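Local coordinates for protein Rd1NTF2_04 (Synthetic construct, PDB 6W3G) that adopts a computationally designed NTF2-like fold with a long curved sheet, built as a scaffold probably meant to hold a designed pocket, at residues 49-52 and 53-57. Sequence-based numbering, arbitrary orientation.
Sequences GREQ and AVDWI
With chi1 at -73°, D55 sets its CG beside its own backbone N and back over the preceding turn, 3.3 Å from the carbonyl O of E51, whose side chain extends from the same face of the helix. The two carboxylates do not pair: E51 OE2 and D55 OD2 stay 4.6 Å apart on the exposed face, and each would be expected to raise the other's proton affinity slightly. V54 turns CG2 beside its backbone N, within 3.4 Å of R50 O, the oxygen that also accepts V54 N at 2.8 Å. These are the first two turns of helix 50-63, which packs across the curved sheet of the NTF2-like fold. G49 stands at the N-cap, and its carbonyl O takes A53 N at 3.0 Å; D55 N to E51 O and W56 N to Q52 O continue the N-H(i+4) to O(i) series. The W56 indole, with CG anti to the backbone N (chi1 167°), turns off the helix to meet Y47 and strands 38-42 and 111-118. A53 faces V40 and F34, while R50 NE bonds the carbonyl of F34 in strand 34-35 and Q52 OE1 accepts the N of H48, the residue just ahead of G49.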
ATOM      1  N   GLY A  49      -8.604  -2.433  -8.839  1.00 23.65           N
ATOM      2  CA  GLY A  49      -8.537  -1.159  -9.522  1.00 21.40           C
ATOM      3  C   GLY A  49      -8.174  -0.001  -8.612  1.00 20.16           C
ATOM      4  O   GLY A  49      -8.216  -0.085  -7.381  1.00 24.40           O
ATOM      5  N   ARG A  50      -7.822   1.122  -9.250  1.00 26.33           N
ATOM      6  CA  ARG A  50      -7.322   2.271  -8.500  1.00 26.81           C
ATOM      7  C   ARG A  50      -8.398   2.847  -7.595  1.00 27.74           C
ATOM      8  O   ARG A  50      -8.131   3.156  -6.426  1.00 26.75           O
ATOM      9  CB  ARG A  50      -6.814   3.348  -9.460  1.00 29.73           C
ATOM     10  CG  ARG A  50      -5.539   2.960 -10.169  1.00 29.36           C
ATOM     11  CD  ARG A  50      -5.179   3.924 -11.295  1.00 30.20           C
ATOM     12  NE  ARG A  50      -3.891   3.559 -11.869  1.00 28.74           N
ATOM     13  CZ  ARG A  50      -3.452   3.945 -13.059  1.00 31.92           C
ATOM     14  NH1 ARG A  50      -4.205   4.725 -13.826  1.00 33.80           N
ATOM     15  NH2 ARG A  50      -2.258   3.535 -13.478  1.00 30.35           N
ATOM     16  N   GLU A  51      -9.618   2.989  -8.112  1.00 27.32           N
ATOM     17  CA  GLU A  51     -10.679   3.622  -7.339  1.00 31.72           C
ATOM     18  C   GLU A  51     -10.977   2.839  -6.068  1.00 27.48           C
ATOM     19  O   GLU A  51     -11.075   3.414  -4.982  1.00 28.32           O
ATOM     20  CB  GLU A  51     -11.937   3.762  -8.199  1.00 46.15           C
ATOM     21  CG  GLU A  51     -13.129   4.315  -7.443  1.00 64.26           C
ATOM     22  CD  GLU A  51     -14.308   4.617  -8.351  1.00 69.14           C
ATOM     23  OE1 GLU A  51     -14.082   4.906  -9.547  1.00 67.80           O
ATOM     24  OE2 GLU A  51     -15.457   4.557  -7.868  1.00 67.79           O
ATOM     25  N   GLN A  52     -11.110   1.515  -6.175  1.00 26.76           N
ATOM     26  CA  GLN A  52     -11.373   0.713  -4.989  1.00 27.21           C
ATOM     27  C   GLN A  52     -10.190   0.718  -4.038  1.00 25.51           C
ATOM     28  O   GLN A  52     -10.372   0.702  -2.818  1.00 26.13           O
ATOM     29  CB  GLN A  52     -11.735  -0.717  -5.380  1.00 28.36           C
ATOM     30  CG  GLN A  52     -13.108  -0.815  -6.028  1.00 27.44           C
ATOM     31  CD  GLN A  52     -13.553  -2.249  -6.300  1.00 27.05           C
ATOM     32  OE1 GLN A  52     -12.957  -3.202  -5.794  1.00 24.81           O
ATOM     33  NE2 GLN A  52     -14.615  -2.404  -7.072  1.00 28.94           N
ATOM     34  N   ALA A  53      -8.963   0.740  -4.574  1.00 24.59           N
ATOM     35  CA  ALA A  53      -7.783   0.791  -3.712  1.00 23.02           C
ATOM     36  C   ALA A  53      -7.722   2.105  -2.944  1.00 22.86           C
ATOM     37  O   ALA A  53      -7.401   2.122  -1.750  1.00 26.36           O
ATOM     38  CB  ALA A  53      -6.519   0.582  -4.549  1.00 25.50           C
ATOM     39  N   VAL A  54      -8.076   3.212  -3.604  1.00 23.96           N
ATOM     40  CA  VAL A  54      -8.096   4.517  -2.942  1.00 25.68           C
ATOM     41  C   VAL A  54      -9.176   4.563  -1.873  1.00 25.90           C
ATOM     42  O   VAL A  54      -8.947   5.049  -0.757  1.00 26.49           O
ATOM     43  CB  VAL A  54      -8.293   5.625  -3.996  1.00 31.21           C
ATOM     44  CG1 VAL A  54      -8.804   6.899  -3.360  1.00 36.67           C
ATOM     45  CG2 VAL A  54      -6.989   5.873  -4.711  1.00 31.85           C
ATOM     46  N   ASP A  55     -10.365   4.041  -2.184  1.00 28.42           N
ATOM     47  CA  ASP A  55     -11.455   4.033  -1.216  1.00 32.70           C
ATOM     48  C   ASP A  55     -11.081   3.212   0.010  1.00 32.15           C
ATOM     49  O   ASP A  55     -11.434   3.565   1.141  1.00 33.69           O
ATOM     50  CB  ASP A  55     -12.725   3.474  -1.857  1.00 39.22           C
ATOM     51  CG  ASP A  55     -13.354   4.435  -2.847  1.00 48.62           C
ATOM     52  OD1 ASP A  55     -12.819   5.551  -3.030  1.00 51.13           O
ATOM     53  OD2 ASP A  55     -14.390   4.072  -3.444  1.00 54.87           O
ATOM     54  N   TRP A  56     -10.381   2.100  -0.202  1.00 27.60           N
ATOM     55  CA  TRP A  56      -9.931   1.278   0.910  1.00 28.40           C
ATOM     56  C   TRP A  56      -9.014   2.080   1.820  1.00 28.88           C
ATOM     57  O   TRP A  56      -9.186   2.088   3.045  1.00 27.89           O
ATOM     58  CB  TRP A  56      -9.229   0.029   0.375  1.00 29.39           C
ATOM     59  CG  TRP A  56      -8.462  -0.708   1.414  1.00 32.60           C
ATOM     60  CD1 TRP A  56      -8.971  -1.366   2.491  1.00 40.35           C
ATOM     61  CD2 TRP A  56      -7.042  -0.857   1.483  1.00 29.39           C
ATOM     62  NE1 TRP A  56      -7.953  -1.915   3.231  1.00 36.26           N
ATOM     63  CE2 TRP A  56      -6.760  -1.623   2.631  1.00 31.49           C
ATOM     64  CE3 TRP A  56      -5.981  -0.423   0.679  1.00 28.64           C
ATOM     65  CZ2 TRP A  56      -5.459  -1.957   3.000  1.00 31.82           C
ATOM     66  CZ3 TRP A  56      -4.690  -0.757   1.048  1.00 34.67           C
ATOM     67  CH2 TRP A  56      -4.439  -1.514   2.200  1.00 34.35           C
ATOM     68  N   ILE A  57      -8.062   2.808   1.232  1.00 26.64           N
ATOM     69  CA  ILE A  57      -7.137   3.605   2.032  1.00 22.99           C
ATOM     70  C   ILE A  57      -7.889   4.699   2.778  1.00 23.76           C
ATOM     71  O   ILE A  57      -7.647   4.942   3.967  1.00 26.65           O
ATOM     72  CB  ILE A  57      -6.034   4.199   1.131  1.00 24.11           C
ATOM     73  CG1 ILE A  57      -5.199   3.082   0.517  1.00 24.81           C
ATOM     74  CG2 ILE A  57      -5.151   5.163   1.915  1.00 27.40           C
ATOM     75  CD1 ILE A  57      -4.222   3.569  -0.539  1.00 28.12           C
TER